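PDB 5FLD: fiber protein from Raptor adenovirus a, which forms the trimeric fibre of the adenovirus, of which this is the head domain with one beta-hairpin deleted, and probably attaches the virus to host-cell receptors. Local coordinates for residues A[101-106]-A[118-123]. The protein carries 2 engineered substitutions. Sequence-based numbering, arbitrary orientation. Where two conformers were deposited one is given.
Sequences PSTALC and LCMMQF
The extended Q122 side chain runs over one face of the P101 ring, its NE2 3.6 Å from P101 CD, while the methyl CE of M120 sits beyond the CB edge, 3.8 Å from P101 CB. Q122 NE2 donates to T99 O, which anchors the NH2 end of the amide. This is the open end of an antiparallel beta hairpin, strands 102-109 and 114-125, in the trimeric fibre head. Between 101-106 and 118-123, hydrogen-bonded pairs S102/M121 and A104/C119 alternate with non-hydrogen-bonded T103/M120 and L105/L118; the A104 N to C119 O bond is 2.8 Å long and nearly straight (172°).

T103, L105, L118 and M120 lie on a face that packs against both neighbouring subunits: T103 meets T103 of each, consistent with a position close to the threefold axis. With CG anti to the backbone N (chi1 -180°), the L105 branch lies beside its carbonyl carbon, bringing CD1 across to L118 CD2 at 3.6 Å.

On the face carrying A104, C119 and M121, the hairpin turns into its own subunit, where M121 packs on I150 and V135. The M121 chain stays extended: SD lies 3.9 Å from A104 CB, and the terminal CE reaches C106 SG at 3.4 Å.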
# COMPACT_ATOMS: atom_id res chain seq x y z
N PRO A 101 -6.03 1.71 -7.10
CA PRO A 101 -6.23 1.77 -5.65
C PRO A 101 -4.97 2.13 -4.92
O PRO A 101 -3.88 1.80 -5.41
CB PRO A 101 -6.61 0.33 -5.28
CG PRO A 101 -5.91 -0.45 -6.28
CD PRO A 101 -6.12 0.30 -7.57
N SER A 102 -5.12 2.82 -3.79
CA SER A 102 -4.01 3.17 -2.88
C SER A 102 -4.34 2.81 -1.44
O SER A 102 -5.50 2.84 -0.99
CB SER A 102 -3.66 4.67 -2.94
OG SER A 102 -2.85 4.90 -4.03
N THR A 103 -3.32 2.55 -0.66
CA THR A 103 -3.51 2.14 0.71
C THR A 103 -3.66 3.37 1.59
O THR A 103 -2.96 4.34 1.42
CB THR A 103 -2.35 1.26 1.21
OG1 THR A 103 -2.20 0.18 0.27
CG2 THR A 103 -2.63 0.71 2.60
N ALA A 104 -4.58 3.27 2.54
CA ALA A 104 -4.78 4.32 3.55
C ALA A 104 -4.88 3.73 4.92
O ALA A 104 -5.35 2.63 5.07
CB ALA A 104 -6.03 5.14 3.27
N LEU A 105 -4.49 4.49 5.92
CA LEU A 105 -4.81 4.17 7.30
C LEU A 105 -5.96 5.09 7.70
O LEU A 105 -5.82 6.31 7.60
CB LEU A 105 -3.61 4.43 8.23
CG LEU A 105 -3.85 4.11 9.71
CD1 LEU A 105 -4.14 2.64 9.98
CD2 LEU A 105 -2.61 4.54 10.47
N CYS A 106 -7.08 4.49 8.07
CA CYS A 106 -8.29 5.21 8.42
C CYS A 106 -8.71 4.89 9.83
O CYS A 106 -8.44 3.80 10.38
CB CYS A 106 -9.44 4.84 7.49
SG CYS A 106 -9.04 5.29 5.78
N LEU A 118 -5.98 -0.37 8.18
CA LEU A 118 -5.54 -0.18 6.80
C LEU A 118 -6.66 -0.60 5.87
O LEU A 118 -7.28 -1.65 6.06
CB LEU A 118 -4.23 -0.96 6.48
CG LEU A 118 -2.93 -0.48 7.10
CD1 LEU A 118 -1.73 -1.10 6.40
CD2 LEU A 118 -2.79 1.02 7.01
N CYS A 119 -6.89 0.23 4.87
CA CYS A 119 -7.95 0.08 3.85
C CYS A 119 -7.37 0.39 2.50
O CYS A 119 -6.32 1.04 2.42
CB CYS A 119 -9.04 1.10 4.07
SG CYS A 119 -9.86 0.99 5.66
N MET A 120 -8.05 -0.01 1.43
CA MET A 120 -7.65 0.48 0.12
C MET A 120 -8.72 1.45 -0.36
O MET A 120 -9.90 1.30 -0.05
CB MET A 120 -7.38 -0.64 -0.84
CG MET A 120 -6.10 -1.39 -0.44
SD MET A 120 -5.38 -2.36 -1.74
CE MET A 120 -4.44 -1.05 -2.52
N MET A 121 -8.27 2.48 -1.08
CA MET A 121 -9.17 3.52 -1.61
C MET A 121 -8.91 3.71 -3.09
O MET A 121 -7.79 3.57 -3.53
CB MET A 121 -8.88 4.84 -0.93
CG MET A 121 -9.09 4.83 0.54
SD MET A 121 -8.90 6.55 1.08
CE MET A 121 -9.74 6.27 2.60
N GLN A 122 -9.95 4.10 -3.84
CA GLN A 122 -9.86 4.24 -5.26
C GLN A 122 -10.91 5.21 -5.75
O GLN A 122 -12.04 5.15 -5.27
CB GLN A 122 -10.09 2.87 -5.93
CG GLN A 122 -9.77 2.88 -7.40
CD GLN A 122 -9.83 1.50 -8.01
OE1 GLN A 122 -10.41 0.56 -7.44
NE2 GLN A 122 -9.21 1.36 -9.16
N PHE A 123 -10.52 6.09 -6.64
CA PHE A 123 -11.47 6.99 -7.32
C PHE A 123 -11.94 6.32 -8.61
O PHE A 123 -11.14 5.92 -9.45
CB PHE A 123 -10.86 8.33 -7.60
CG PHE A 123 -10.64 9.17 -6.39
CD1 PHE A 123 -9.45 9.09 -5.67
CD2 PHE A 123 -11.61 10.05 -5.97
CE1 PHE A 123 -9.26 9.89 -4.54
CE2 PHE A 123 -11.43 10.84 -4.85
CZ PHE A 123 -10.23 10.76 -4.11